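Local atomic coordinates of 361aa long hypothetical D-aminopeptidase (Pyrococcus horikoshii, PDB entry 2DRH), a protein that is of unknown function but is probably an aminopeptidase of the DmpA type. Residues G51-E59 against H153-E163; A107-I115 against G127-E135. All coordinates share one frame; numbering follows the deposited sequence.

Contact 1. Residues G51-E59 against H153-E163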
loop_
_atom_site.group_PDB
_atom_site.type_symbol
_atom_site.label_atom_id
_atom_site.label_comp_id
_atom_site.label_asym_id
_atom_site.label_seq_id
_atom_site.Cartn_x
_atom_site.Cartn_y
_atom_site.Cartn_z
ATOM N N GLY A 51 30.578 2.537 9.276
ATOM C CA GLY A 51 30.600 3.987 9.192
ATOM C C GLY A 51 29.229 4.610 9.075
ATOM O O GLY A 51 28.213 3.939 9.257
ATOM N N VAL A 52 29.208 5.899 8.750
ATOM C CA VAL A 52 27.976 6.656 8.616
ATOM C C VAL A 52 28.063 7.616 7.437
ATOM O O VAL A 52 29.108 8.219 7.188
ATOM C CB VAL A 52 27.699 7.484 9.899
ATOM C CG1 VAL A 52 26.461 8.357 9.714
ATOM C CG2 VAL A 52 27.517 6.557 11.086
ATOM N N THR A 53 26.962 7.750 6.708
ATOM C CA THR A 53 26.903 8.656 5.571
ATOM C C THR A 53 25.656 9.519 5.730
ATOM O O THR A 53 24.557 9.006 5.979
ATOM C CB THR A 53 26.815 7.891 4.233
ATOM O OG1 THR A 53 28.018 7.141 4.023
ATOM C CG2 THR A 53 26.616 8.865 3.077
ATOM N N ALA A 54 25.831 10.829 5.590
ATOM C CA ALA A 54 24.729 11.765 5.728
ATOM C C ALA A 54 24.419 12.479 4.415
ATOM O O ALA A 54 25.324 12.912 3.712
ATOM C CB ALA A 54 25.061 12.787 6.808
ATOM N N ILE A 55 23.135 12.582 4.086
ATOM C CA ILE A 55 22.714 13.272 2.875
ATOM C C ILE A 55 21.765 14.389 3.297
ATOM O O ILE A 55 20.730 14.136 3.922
ATOM C CB ILE A 55 21.968 12.338 1.869
ATOM C CG1 ILE A 55 22.855 11.156 1.462
ATOM C CG2 ILE A 55 21.587 13.122 0.615
ATOM C CD1 ILE A 55 22.642 9.901 2.297
ATOM N N LEU A 56 22.136 15.622 2.964
ATOM C CA LEU A 56 21.328 16.792 3.293
ATOM C C LEU A 56 20.575 17.228 2.045
ATOM O O LEU A 56 21.182 17.446 0.996
ATOM C CB LEU A 56 22.221 17.941 3.771
ATOM C CG LEU A 56 22.939 17.817 5.117
ATOM C CD1 LEU A 56 23.688 16.498 5.215
ATOM C CD2 LEU A 56 23.897 18.996 5.275
ATOM N N PRO A 57 19.240 17.333 2.133
ATOM C CA PRO A 57 18.418 17.750 0.993
ATOM C C PRO A 57 18.855 19.120 0.463
ATOM O O PRO A 57 18.896 19.341 -0.748
ATOM C CB PRO A 57 17.011 17.769 1.576
ATOM C CG PRO A 57 17.064 16.638 2.563
ATOM C CD PRO A 57 18.394 16.866 3.244
ATOM N N HIS A 58 19.161 20.032 1.385
ATOM C CA HIS A 58 19.637 21.368 1.041
ATOM C C HIS A 58 20.569 21.863 2.145
ATOM O O HIS A 58 20.960 21.084 3.018
ATOM C CB HIS A 58 18.470 22.348 0.797
ATOM C CG HIS A 58 17.551 22.525 1.965
ATOM N ND1 HIS A 58 17.918 23.202 3.109
ATOM C CD2 HIS A 58 16.272 22.126 2.157
ATOM C CE1 HIS A 58 16.904 23.211 3.955
ATOM N NE2 HIS A 58 15.892 22.564 3.402
ATOM N N GLU A 59 20.920 23.145 2.121
ATOM C CA GLU A 59 21.866 23.687 3.098
ATOM C C GLU A 59 21.316 24.416 4.336
ATOM O O GLU A 59 22.081 24.803 5.222
ATOM C CB GLU A 59 22.857 24.591 2.357
ATOM C CG GLU A 59 23.581 23.872 1.223
ATOM C CD GLU A 59 24.182 24.825 0.200
ATOM O OE1 GLU A 59 23.412 25.545 -0.480
ATOM O OE2 GLU A 59 25.426 24.853 0.078
ATOM N N HIS A 153 29.449 10.409 15.681
ATOM C CA HIS A 153 29.794 10.130 14.288
ATOM C C HIS A 153 28.708 10.656 13.359
ATOM O O HIS A 153 28.994 11.124 12.255
ATOM C CB HIS A 153 29.987 8.623 14.081
ATOM C CG HIS A 153 31.177 8.065 14.800
ATOM N ND1 HIS A 153 31.312 6.724 15.091
ATOM C CD2 HIS A 153 32.291 8.669 15.285
ATOM C CE1 HIS A 153 32.455 6.525 15.724
ATOM N NE2 HIS A 153 33.068 7.690 15.854
ATOM N N VAL A 154 27.464 10.595 13.822
ATOM C CA VAL A 154 26.333 11.064 13.036
ATOM C C VAL A 154 26.367 12.585 12.887
ATOM O O VAL A 154 26.124 13.114 11.803
ATOM C CB VAL A 154 24.995 10.656 13.680
ATOM C CG1 VAL A 154 23.834 11.165 12.825
ATOM C CG2 VAL A 154 24.929 9.141 13.823
ATOM N N VAL A 155 26.659 13.282 13.977
ATOM C CA VAL A 155 26.734 14.734 13.938
ATOM C C VAL A 155 27.905 15.162 13.051
ATOM O O VAL A 155 27.794 16.118 12.283
ATOM C CB VAL A 155 26.925 15.328 15.355
ATOM C CG1 VAL A 155 27.076 16.853 15.268
ATOM C CG2 VAL A 155 25.724 14.964 16.242
ATOM N N GLU A 156 29.017 14.438 13.154
ATOM C CA GLU A 156 30.207 14.734 12.364
ATOM C C GLU A 156 29.934 14.549 10.873
ATOM O O GLU A 156 30.296 15.405 10.055
ATOM C CB GLU A 156 31.369 13.828 12.806
ATOM C CG GLU A 156 32.707 14.081 12.116
ATOM C CD GLU A 156 33.187 15.529 12.229
ATOM O OE1 GLU A 156 33.132 16.104 13.336
ATOM O OE2 GLU A 156 33.636 16.094 11.207
ATOM N N ALA A 157 29.296 13.436 10.519
ATOM C CA ALA A 157 28.980 13.157 9.120
ATOM C C ALA A 157 28.134 14.287 8.536
ATOM O O ALA A 157 28.317 14.674 7.380
ATOM C CB ALA A 157 28.237 11.821 8.992
ATOM N N ILE A 158 27.215 14.817 9.342
ATOM C CA ILE A 158 26.352 15.900 8.891
ATOM C C ILE A 158 27.137 17.197 8.687
ATOM O O ILE A 158 26.887 17.934 7.742
ATOM C CB ILE A 158 25.210 16.157 9.903
ATOM C CG1 ILE A 158 24.364 14.886 10.058
ATOM C CG2 ILE A 158 24.349 17.333 9.437
ATOM C CD1 ILE A 158 23.263 14.996 11.085
ATOM N N LYS A 159 28.096 17.467 9.565
ATOM C CA LYS A 159 28.890 18.686 9.452
ATOM C C LYS A 159 30.005 18.604 8.405
ATOM O O LYS A 159 30.605 19.619 8.049
ATOM C CB LYS A 159 29.449 19.065 10.828
ATOM C CG LYS A 159 28.342 19.467 11.806
ATOM C CD LYS A 159 28.864 19.780 13.199
ATOM C CE LYS A 159 27.733 20.253 14.102
ATOM N NZ LYS A 159 28.201 20.547 15.487
ATOM N N ARG A 160 30.268 17.400 7.903
ATOM C CA ARG A 160 31.286 17.201 6.872
ATOM C C ARG A 160 30.628 17.196 5.490
ATOM O O ARG A 160 31.312 17.219 4.467
ATOM C CB ARG A 160 31.997 15.857 7.046
ATOM C CG ARG A 160 32.972 15.723 8.208
ATOM C CD ARG A 160 33.584 14.318 8.163
ATOM N NE ARG A 160 34.613 14.084 9.175
ATOM C CZ ARG A 160 35.252 12.926 9.333
ATOM N NH1 ARG A 160 34.970 11.897 8.547
ATOM N NH2 ARG A 160 36.167 12.792 10.282
ATOM N N ALA A 161 29.300 17.153 5.461
ATOM C CA ALA A 161 28.577 17.108 4.195
ATOM C C ALA A 161 28.891 18.281 3.275
ATOM O O ALA A 161 28.921 19.431 3.712
ATOM C CB ALA A 161 27.078 17.048 4.454
ATOM N N ASP A 162 29.138 17.981 2.004
ATOM C CA ASP A 162 29.410 19.022 1.022
ATOM C C ASP A 162 29.243 18.500 -0.400
ATOM O O ASP A 162 28.849 17.348 -0.610
ATOM C CB ASP A 162 30.813 19.617 1.222
ATOM C CG ASP A 162 31.914 18.724 0.698
ATOM O OD1 ASP A 162 32.105 17.619 1.251
ATOM O OD2 ASP A 162 32.589 19.135 -0.274
ATOM N N GLU A 163 29.532 19.364 -1.369
ATOM C CA GLU A 163 29.410 19.049 -2.791
ATOM C C GLU A 163 30.264 17.862 -3.225
ATOM O O GLU A 163 29.773 16.910 -3.831
ATOM C CB GLU A 163 29.804 20.273 -3.626
ATOM C CG GLU A 163 28.953 21.528 -3.400
ATOM C CD GLU A 163 28.874 21.963 -1.944
ATOM O OE1 GLU A 163 29.925 22.023 -1.266
ATOM O OE2 GLU A 163 27.751 22.258 -1.477
#
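Ala54 sets its methyl group against the backbone of the helix 153-160, with CB 3.8 Å from the carbonyl O of Ala157 and 3.9 Å from CG1 of Ile158. The small side chain lets strand and helix come close: the CA atoms of Ala54 and Ile158 lie 5.5 Å apart. Two residues earlier, Val52 carries CG1 anti to its backbone N (chi1 176°), which brings this branch to 4.0 Å from CB of Ala157; CG2, the other branch, turns to the CB of His153. Ala157 thus faces both Val52 and Ala54. Leu56, next on the same face of the strand, uses both methyls on Ala161, and its CD1 comes to 3.5 Å from Ala161 CB.

This is alpha/beta packing, one helix lying over a mixed sheet in which strand 48-56 runs between strands 28-36 and 96-100; the short axes of strand and helix cross at -45°. Thr53 and Ile55 point to the other side of the sheet, where Thr53 OG1 is hydrogen-bonded to Ala172 and His31.

At the exposed end, the carboxylates of Glu59 and Glu163 meet, OE2 to OE2 at 3.8 Å, with their planes 61° apart. Both side chains also touch Lys28, whose positive charge may offset some of the repulsion between them. On the outer side of the helix Arg160 NE forms a salt bridge with Glu156 OE2, its hydrogen bond weak, while Arg160 NH1 reaches the carbonyl O of His31 and so links this residue to strand 28-36.

Contact 2. Residues A107-I115 against G127-E135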
loop_
_atom_site.group_PDB
_atom_site.type_symbol
_atom_site.label_atom_id
_atom_site.label_comp_id
_atom_site.label_asym_id
_atom_site.label_seq_id
_atom_site.Cartn_x
_atom_site.Cartn_y
_atom_site.Cartn_z
ATOM N N ALA A 107 22.218 5.777 15.364
ATOM C CA ALA A 107 22.060 6.797 14.336
ATOM C C ALA A 107 20.930 7.742 14.707
ATOM O O ALA A 107 21.051 8.955 14.564
ATOM C CB ALA A 107 21.785 6.142 12.984
ATOM N N VAL A 108 19.825 7.178 15.181
ATOM C CA VAL A 108 18.691 7.984 15.602
ATOM C C VAL A 108 19.120 8.895 16.759
ATOM O O VAL A 108 18.806 10.092 16.778
ATOM C CB VAL A 108 17.516 7.089 16.055
ATOM C CG1 VAL A 108 16.497 7.902 16.858
ATOM C CG2 VAL A 108 16.848 6.471 14.835
ATOM N N GLU A 109 19.843 8.330 17.718
ATOM C CA GLU A 109 20.301 9.112 18.858
ATOM C C GLU A 109 21.147 10.299 18.391
ATOM O O GLU A 109 20.909 11.433 18.798
ATOM C CB GLU A 109 21.114 8.234 19.805
ATOM C CG GLU A 109 20.306 7.148 20.504
ATOM C CD GLU A 109 19.477 7.682 21.661
ATOM O OE1 GLU A 109 18.772 8.694 21.476
ATOM O OE2 GLU A 109 19.523 7.079 22.756
ATOM N N GLY A 110 22.129 10.028 17.535
ATOM C CA GLY A 110 22.995 11.082 17.038
ATOM C C GLY A 110 22.258 12.109 16.207
ATOM O O GLY A 110 22.462 13.315 16.357
ATOM N N LEU A 111 21.401 11.629 15.314
ATOM C CA LEU A 111 20.617 12.505 14.463
ATOM C C LEU A 111 19.793 13.453 15.332
ATOM O O LEU A 111 19.732 14.664 15.076
ATOM C CB LEU A 111 19.699 11.669 13.566
ATOM C CG LEU A 111 18.766 12.425 12.623
ATOM C CD1 LEU A 111 19.562 13.450 11.812
ATOM C CD2 LEU A 111 18.070 11.434 11.707
ATOM N N LEU A 112 19.150 12.908 16.357
ATOM C CA LEU A 112 18.356 13.742 17.249
ATOM C C LEU A 112 19.259 14.752 17.955
ATOM O O LEU A 112 18.834 15.874 18.237
ATOM C CB LEU A 112 17.619 12.892 18.285
ATOM C CG LEU A 112 16.422 12.080 17.782
ATOM C CD1 LEU A 112 15.824 11.297 18.938
ATOM C CD2 LEU A 112 15.379 13.014 17.179
ATOM N N ASP A 113 20.497 14.358 18.247
ATOM C CA ASP A 113 21.421 15.275 18.904
ATOM C C ASP A 113 21.545 16.531 18.043
ATOM O O ASP A 113 21.446 17.656 18.538
ATOM C CB ASP A 113 22.812 14.652 19.060
ATOM C CG ASP A 113 22.882 13.610 20.165
ATOM O OD1 ASP A 113 21.997 13.596 21.047
ATOM O OD2 ASP A 113 23.847 12.817 20.154
ATOM N N TYR A 114 21.767 16.320 16.751
ATOM C CA TYR A 114 21.912 17.416 15.803
ATOM C C TYR A 114 20.628 18.236 15.698
ATOM O O TYR A 114 20.640 19.452 15.873
ATOM C CB TYR A 114 22.293 16.866 14.419
ATOM C CG TYR A 114 22.390 17.925 13.333
ATOM C CD1 TYR A 114 23.461 18.826 13.294
ATOM C CD2 TYR A 114 21.396 18.044 12.360
ATOM C CE1 TYR A 114 23.536 19.820 12.315
ATOM C CE2 TYR A 114 21.461 19.037 11.375
ATOM C CZ TYR A 114 22.534 19.918 11.359
ATOM O OH TYR A 114 22.595 20.890 10.387
ATOM N N ILE A 115 19.523 17.552 15.418
ATOM C CA ILE A 115 18.220 18.187 15.256
ATOM C C ILE A 115 17.733 19.020 16.437
ATOM O O ILE A 115 17.249 20.143 16.246
ATOM C CB ILE A 115 17.136 17.131 14.913
ATOM C CG1 ILE A 115 17.444 16.511 13.545
ATOM C CG2 ILE A 115 15.748 17.772 14.908
ATOM C CD1 ILE A 115 16.607 15.287 13.219
ATOM N N GLY A 127 5.585 20.192 17.605
ATOM C CA GLY A 127 5.637 18.739 17.623
ATOM C C GLY A 127 7.022 18.119 17.696
ATOM O O GLY A 127 8.013 18.812 17.929
ATOM N N SER A 128 7.087 16.804 17.499
ATOM C CA SER A 128 8.355 16.083 17.554
ATOM C C SER A 128 9.031 16.087 16.187
ATOM O O SER A 128 8.793 16.977 15.376
ATOM C CB SER A 128 8.129 14.639 18.022
ATOM O OG SER A 128 7.396 13.895 17.063
ATOM N N VAL A 129 9.872 15.091 15.929
ATOM C CA VAL A 129 10.571 15.017 14.656
ATOM C C VAL A 129 10.700 13.591 14.149
ATOM O O VAL A 129 10.820 12.646 14.930
ATOM C CB VAL A 129 11.974 15.657 14.762
ATOM C CG1 VAL A 129 12.793 14.947 15.824
ATOM C CG2 VAL A 129 12.667 15.612 13.416
ATOM N N ASN A 130 10.686 13.452 12.826
ATOM C CA ASN A 130 10.770 12.154 12.174
ATOM C C ASN A 130 12.149 11.862 11.575
ATOM O O ASN A 130 12.394 12.109 10.396
ATOM C CB ASN A 130 9.692 12.075 11.091
ATOM C CG ASN A 130 9.613 10.709 10.441
ATOM O OD1 ASN A 130 9.579 9.678 11.123
ATOM N ND2 ASN A 130 9.573 10.692 9.118
ATOM N N PRO A 131 13.073 11.332 12.391
ATOM C CA PRO A 131 14.412 11.023 11.887
ATOM C C PRO A 131 14.370 9.958 10.801
ATOM O O PRO A 131 13.658 8.959 10.924
ATOM C CB PRO A 131 15.153 10.560 13.140
ATOM C CG PRO A 131 14.064 9.987 13.989
ATOM C CD PRO A 131 12.964 10.993 13.820
ATOM N N LEU A 132 15.132 10.181 9.737
ATOM C CA LEU A 132 15.178 9.251 8.618
ATOM C C LEU A 132 16.520 8.537 8.573
ATOM O O LEU A 132 17.560 9.151 8.317
ATOM C CB LEU A 132 14.934 10.003 7.313
ATOM C CG LEU A 132 14.886 9.237 5.992
ATOM C CD1 LEU A 132 13.839 8.118 6.037
ATOM C CD2 LEU A 132 14.547 10.242 4.890
ATOM N N VAL A 133 16.475 7.230 8.817
ATOM C CA VAL A 133 17.660 6.388 8.848
ATOM C C VAL A 133 17.425 5.097 8.077
ATOM O O VAL A 133 16.402 4.432 8.268
ATOM C CB VAL A 133 18.013 6.016 10.303
ATOM C CG1 VAL A 133 19.303 5.209 10.348
ATOM C CG2 VAL A 133 18.126 7.277 11.150
ATOM N N LEU A 134 18.370 4.744 7.210
ATOM C CA LEU A 134 18.287 3.516 6.425
ATOM C C LEU A 134 19.593 2.734 6.574
ATOM O O LEU A 134 20.594 3.276 7.046
ATOM C CB LEU A 134 17.994 3.827 4.957
ATOM C CG LEU A 134 16.577 4.371 4.737
ATOM C CD1 LEU A 134 16.621 5.893 4.704
ATOM C CD2 LEU A 134 16.000 3.830 3.437
ATOM N N GLU A 135 19.597 1.469 6.170
ATOM C CA GLU A 135 20.793 0.677 6.373
ATOM C C GLU A 135 21.010 -0.540 5.501
ATOM O O GLU A 135 20.140 -0.952 4.738
ATOM C CB GLU A 135 20.819 0.207 7.824
ATOM C CG GLU A 135 19.513 -0.460 8.276
ATOM C CD GLU A 135 19.122 -1.670 7.431
ATOM O OE1 GLU A 135 19.954 -2.582 7.255
ATOM O OE2 GLU A 135 17.973 -1.708 6.945
#
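The beta-alpha-beta unit formed by strand 96-100, helix 104-118 and strand 132-136 is closed here, as Leu111 and its neighbours on the helix settle on Pro131, Val133 and Val129. Leu111 has CG anti to the backbone N (chi1 178°), and its CD2 presses on the proline ring at CB, 3.4 Å away, a spacing tighter than usual van der Waals contact. The same methyl lies 3.8 Å from the backbone N of Leu132, whose CB points away from the helix. Val133 parts its two branches: CG1 packs on Ala107 CB at 3.7 Å, and CG2 meets Val108 CG2 at 4.0 Å, the two valines crossing at about a right angle.

Toward the end of the segment 107-115, the partner is Val129, in the loop that leads into the strand. Its chi1 of 59° places CG1 between the backbone N and the carbonyl carbon, where it meets Leu112 CD2 at 3.5 Å; CG2 faces Ile115, with CD1 of that residue 4.0 Å from it. In this crossover the short axes of helix and returning strand run roughly antiparallel, at 149°, and the side chains that meet are all apolar and buried.

Around this packing, Leu132 N is hydrogen-bonded to Thr94 OG1, and Asn130 N to Glu93 OE2, which pins the loop beside Val129. Another helix face, bearing Glu109 and Asp113, turns to the second subunit, where both acids form salt bridges with Arg147 of that chain; Asp113 also pairs with Arg151 of its own chain.

How the contacts relate
Both contacts lay a helix on the same mixed sheet, contact 1 on the inner strand 48-56 and contact 2 on strand 132-136, outermost within this chain. Helices 151-160 and 104-118 also touch each other: Val154 CG1 lies 3.5 Å from Leu111 N, and Ile158 packs on Tyr114, so the two contacts share one hydrophobic layer. Contact 2 is nested within the loop of chain that contact 1 closes. Its touching residues are all buried, apolar and flanked by a subunit interface, whereas contact 1 runs from a buried middle to an exposed acidic end and is touched by no other chain of the assembly.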